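Local atomic coordinates of tyrosine recombinase XerH (Helicobacter pylori, PDB entry 5JK0), a protein that catalyses the cutting and rejoining of recombining DNA molecules as a site-specific tyrosine recombinase and takes part in chromosome segregation. Residues D[14-19]-D[100-105]; D[174-179]-D[300-305]. All coordinates share one frame; numbering follows the deposited sequence.

Overall arrangement
The two contacts lie on opposite sides of the chain's centre, their centres about 50 Å apart, and share no helix or strand. Interaction 1 belongs to the helical N-terminal, SAM-like region, where it is buried: aliphatic side chains and one indole pack helix 12-30 against the loop between helices 74-93 and 107-117, with no hydrogen bond crossing. Interaction 2 falls within the catalytic tyrosine recombinase region and is only partly buried. There the irregular lead-in to helix 178-190 meets the loop after helix 286-300 through a hydroxyl, a carboxylate, a backbone carbonyl and a guanidinium as well as leucines, with nucleic acid about 3 Å from the nearest atom, against about 14 Å for interaction 1.

Interaction 1. Residues D[14-19]-D[100-105]; sequences ENLLLW and NSLKNI
Asn15 opens the contact with its aliphatic part: its CB lies 3.8 Å from CD1 of Leu102, while its amide oxygen OD1 turns to the backbone N of Leu9 in the chain leading into helix 12-30. One residue on, Leu16 takes the other branch of the same leucine, its CB standing 4.0 Å from Leu102 CD2. The CG of Leu16 is anti to its backbone N (chi1 178°), and farther out its CD1 comes within 4.5 Å of Ile105 CD1, a looser approach. A helical turn beyond Asn15, Trp19 offers CD1 of its indole to Leu102 CD1 at 4.0 Å, meeting that methyl obliquely; its NE1 is hydrogen-bonded to Leu6 O. Leu102 is the residue on which the contact converges, CD1 touching both Asn15 and Trp19, CD2 against Leu16. It begins a short 3-10 turn, and an ST turn, in which Ser101 OG accepts from Lys103 N at 3.1 Å, overlaps its start. Glu7 OE1 bonds both Ser101 OG and Leu102 N, joining the segment ahead of helix 12-30 to this loop. In the all-helical N-terminal region, Leu16 also packs on Phe83 and Phe87 of helix 74-93, Ile105 reaches Phe87 and Phe137, and Trp19 lies against Ile140 and Gln143 of helix 123-143.

Interaction 2. Residues D[174-179]-D[300-305]; sequences THLNNE and AGLRRE
Thr174 holds OG1 anti to its carbonyl carbon (chi1 -56°); the bend of Glu305 at chi2 (96°) turns CD toward Thr174, and OE2 of that carboxylate lies against the hydroxyl. The hydroxyl is the donor in the Thr174 OG1 to Glu305 OE2 hydrogen bond, modelled at 2.4 Å, shorter than usual and of doubtful exact length. The Thr174 and Arg304 side chains slide past each other in opposite directions, Thr174 CG2 lying 3.7 Å from Arg304 CD. The Arg304 chain is bent at chi3, and its guanidinium lies across Leu176, whose CD2 covers one face toward the rim, 3.4 Å from NH1. At the edge, NH1 gives a weak, strongly bent hydrogen bond to His175 O at 2.8 Å, while NE bonds Leu302 O at 2.9 Å from above the carbonyl plane. NH2 forms a salt bridge to Glu180 of helix 178-190. In the tyrosine recombinase catalytic domain, the contact joins the approach to that helix, N-capped by Asn177, to the loop following the Schellman motif at Gly301. The His175 side chain is about 7 Å from that of Tyr345, the predicted nucleophile. Leu176 CD1 meets Leu302 CD1 at 4.2 Å, and Arg304 also packs on Thr227 of the second subunit.

Interaction 1. Residues D[14-19]-D[100-105]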
# COMPACT_ATOMS: atom_id res chain seq x y z
N GLU D 14 -14.69 -16.82 34.03
CA GLU D 14 -14.25 -18.21 34.16
C GLU D 14 -14.47 -18.97 32.86
O GLU D 14 -13.70 -19.86 32.51
CB GLU D 14 -14.98 -18.90 35.31
N ASN D 15 -15.53 -18.60 32.14
CA ASN D 15 -15.84 -19.22 30.86
C ASN D 15 -14.82 -18.84 29.79
O ASN D 15 -14.51 -19.64 28.91
CB ASN D 15 -17.25 -18.83 30.40
CG ASN D 15 -18.13 -20.03 30.12
OD1 ASN D 15 -19.20 -20.18 30.71
ND2 ASN D 15 -17.68 -20.90 29.23
N LEU D 16 -14.30 -17.62 29.89
CA LEU D 16 -13.26 -17.16 28.98
C LEU D 16 -11.98 -17.96 29.19
O LEU D 16 -11.31 -18.34 28.23
CB LEU D 16 -12.99 -15.66 29.18
CG LEU D 16 -11.89 -15.05 28.30
CD1 LEU D 16 -12.22 -15.20 26.83
CD2 LEU D 16 -11.67 -13.59 28.66
N LEU D 17 -11.64 -18.21 30.45
CA LEU D 17 -10.48 -19.02 30.80
C LEU D 17 -10.60 -20.42 30.22
O LEU D 17 -9.61 -21.04 29.84
CB LEU D 17 -10.31 -19.11 32.32
CG LEU D 17 -9.38 -18.09 32.98
CD1 LEU D 17 -9.30 -18.34 34.47
CD2 LEU D 17 -8.00 -18.13 32.34
N LEU D 18 -11.83 -20.92 30.18
CA LEU D 18 -12.11 -22.27 29.69
C LEU D 18 -11.75 -22.39 28.22
O LEU D 18 -11.14 -23.38 27.80
CB LEU D 18 -13.58 -22.62 29.92
CG LEU D 18 -13.92 -24.10 30.10
CD1 LEU D 18 -13.18 -24.66 31.31
CD2 LEU D 18 -15.42 -24.28 30.26
N TRP D 19 -12.13 -21.39 27.43
CA TRP D 19 -11.87 -21.40 25.99
C TRP D 19 -10.41 -21.12 25.67
O TRP D 19 -9.86 -21.66 24.71
CB TRP D 19 -12.77 -20.39 25.28
CG TRP D 19 -14.17 -20.87 25.09
CD1 TRP D 19 -15.29 -20.40 25.72
CD2 TRP D 19 -14.61 -21.92 24.23
NE1 TRP D 19 -16.40 -21.09 25.30
CE2 TRP D 19 -16.01 -22.03 24.38
CE3 TRP D 19 -13.96 -22.78 23.34
CZ2 TRP D 19 -16.76 -22.97 23.68
CZ3 TRP D 19 -14.71 -23.71 22.65
CH2 TRP D 19 -16.10 -23.79 22.82
N ASN D 100 -22.12 -9.18 31.41
CA ASN D 100 -22.28 -10.45 32.11
C ASN D 100 -22.24 -11.67 31.20
O ASN D 100 -22.56 -12.78 31.63
CB ASN D 100 -23.60 -10.44 32.90
CG ASN D 100 -23.62 -9.40 33.99
OD1 ASN D 100 -22.59 -9.11 34.61
ND2 ASN D 100 -24.79 -8.83 34.25
N SER D 101 -21.83 -11.48 29.95
CA SER D 101 -21.81 -12.58 28.99
C SER D 101 -20.61 -12.51 28.05
O SER D 101 -20.07 -11.43 27.78
CB SER D 101 -23.10 -12.59 28.18
OG SER D 101 -23.06 -13.56 27.15
N LEU D 102 -20.20 -13.67 27.54
CA LEU D 102 -19.13 -13.74 26.55
C LEU D 102 -19.55 -13.07 25.24
O LEU D 102 -18.72 -12.61 24.47
CB LEU D 102 -18.72 -15.19 26.28
CG LEU D 102 -17.89 -15.91 27.34
CD1 LEU D 102 -17.57 -17.33 26.90
CD2 LEU D 102 -16.61 -15.13 27.64
N LYS D 103 -20.86 -13.03 25.01
CA LYS D 103 -21.41 -12.43 23.80
C LYS D 103 -21.23 -10.91 23.79
O LYS D 103 -21.40 -10.27 22.75
CB LYS D 103 -22.89 -12.78 23.66
CG LYS D 103 -23.15 -14.27 23.46
CD LYS D 103 -24.64 -14.56 23.32
CE LYS D 103 -24.90 -16.04 23.11
NZ LYS D 103 -26.36 -16.35 23.02
N ASN D 104 -20.88 -10.34 24.94
CA ASN D 104 -20.63 -8.91 25.03
C ASN D 104 -19.28 -8.53 24.42
O ASN D 104 -19.02 -7.36 24.14
CB ASN D 104 -20.68 -8.44 26.49
CG ASN D 104 -22.07 -8.56 27.08
OD1 ASN D 104 -22.25 -9.12 28.17
ND2 ASN D 104 -23.06 -8.04 26.38
N ILE D 105 -18.43 -9.53 24.21
CA ILE D 105 -17.13 -9.31 23.59
C ILE D 105 -17.28 -9.07 22.09
O ILE D 105 -17.75 -9.95 21.36
CB ILE D 105 -16.19 -10.51 23.81
CG1 ILE D 105 -15.97 -10.75 25.31
CG2 ILE D 105 -14.86 -10.28 23.11
CD1 ILE D 105 -15.01 -11.89 25.62

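Interaction 2. Residues D[174-179]-D[300-305]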
# COMPACT_ATOMS: atom_id res chain seq x y z
N THR D 174 20.77 -4.65 9.19
CA THR D 174 22.01 -4.39 9.91
C THR D 174 23.05 -5.46 9.61
O THR D 174 22.75 -6.66 9.64
CB THR D 174 21.77 -4.34 11.44
OG1 THR D 174 20.78 -3.35 11.73
CG2 THR D 174 23.06 -3.99 12.17
N HIS D 175 24.27 -5.03 9.31
CA HIS D 175 25.33 -5.95 8.89
C HIS D 175 26.72 -5.34 9.01
O HIS D 175 26.87 -4.15 9.30
CB HIS D 175 25.10 -6.39 7.44
CG HIS D 175 25.19 -5.26 6.46
ND1 HIS D 175 24.14 -4.41 6.19
CD2 HIS D 175 26.22 -4.85 5.68
CE1 HIS D 175 24.52 -3.52 5.29
NE2 HIS D 175 25.77 -3.76 4.97
N LEU D 176 27.73 -6.17 8.79
CA LEU D 176 29.11 -5.71 8.74
C LEU D 176 29.65 -5.87 7.33
O LEU D 176 29.44 -6.90 6.69
CB LEU D 176 29.98 -6.51 9.73
CG LEU D 176 29.53 -6.58 11.19
CD1 LEU D 176 30.41 -7.54 11.97
CD2 LEU D 176 29.56 -5.20 11.82
N ASN D 177 30.35 -4.86 6.83
CA ASN D 177 30.96 -4.95 5.51
C ASN D 177 32.22 -5.81 5.54
O ASN D 177 32.55 -6.38 6.58
CB ASN D 177 31.27 -3.55 4.95
CG ASN D 177 32.12 -2.72 5.89
OD1 ASN D 177 33.10 -3.19 6.47
ND2 ASN D 177 31.74 -1.45 6.05
N ASN D 178 32.91 -5.90 4.41
CA ASN D 178 34.09 -6.75 4.31
C ASN D 178 35.20 -6.33 5.27
O ASN D 178 35.87 -7.17 5.87
CB ASN D 178 34.61 -6.76 2.87
CG ASN D 178 35.41 -8.01 2.54
OD1 ASN D 178 35.97 -8.65 3.43
ND2 ASN D 178 35.46 -8.36 1.26
N GLU D 179 35.39 -5.02 5.41
CA GLU D 179 36.44 -4.49 6.29
C GLU D 179 36.10 -4.71 7.76
O GLU D 179 36.97 -5.05 8.56
CB GLU D 179 36.66 -3.01 6.02
N ALA D 300 35.49 -4.94 19.51
CA ALA D 300 35.97 -4.50 18.20
C ALA D 300 35.46 -3.11 17.87
O ALA D 300 35.85 -2.51 16.86
CB ALA D 300 35.55 -5.49 17.13
N GLY D 301 34.57 -2.59 18.71
CA GLY D 301 33.99 -1.27 18.50
C GLY D 301 33.05 -1.24 17.32
O GLY D 301 32.97 -0.25 16.60
N LEU D 302 32.33 -2.34 17.11
CA LEU D 302 31.41 -2.46 15.99
C LEU D 302 29.95 -2.48 16.46
O LEU D 302 29.06 -2.91 15.72
CB LEU D 302 31.71 -3.72 15.18
CG LEU D 302 33.09 -3.79 14.50
CD1 LEU D 302 33.29 -5.15 13.85
CD2 LEU D 302 33.24 -2.68 13.48
N ARG D 303 29.72 -2.03 17.69
CA ARG D 303 28.39 -2.04 18.29
C ARG D 303 27.39 -1.23 17.48
O ARG D 303 27.68 -0.09 17.08
CB ARG D 303 28.45 -1.51 19.72
CG ARG D 303 27.11 -1.49 20.43
CD ARG D 303 27.25 -1.10 21.89
NE ARG D 303 25.97 -1.17 22.59
CZ ARG D 303 25.46 -2.28 23.11
NH1 ARG D 303 26.11 -3.43 23.00
NH2 ARG D 303 24.29 -2.24 23.73
N ARG D 304 26.22 -1.81 17.23
CA ARG D 304 25.20 -1.14 16.42
C ARG D 304 23.79 -1.62 16.77
O ARG D 304 23.55 -2.10 17.88
CB ARG D 304 25.48 -1.36 14.93
CG ARG D 304 25.78 -2.80 14.55
CD ARG D 304 26.48 -2.86 13.21
NE ARG D 304 27.78 -2.18 13.25
CZ ARG D 304 28.52 -1.92 12.17
NH1 ARG D 304 28.09 -2.28 10.97
NH2 ARG D 304 29.68 -1.30 12.31
N GLU D 305 22.88 -1.49 15.82
CA GLU D 305 21.46 -1.77 16.05
C GLU D 305 21.21 -3.22 16.47
O GLU D 305 20.39 -3.50 17.34
CB GLU D 305 20.64 -1.45 14.80
CG GLU D 305 21.08 -0.18 14.09
CD GLU D 305 22.03 -0.46 12.94
OE1 GLU D 305 23.21 -0.04 13.03
OE2 GLU D 305 21.60 -1.08 11.95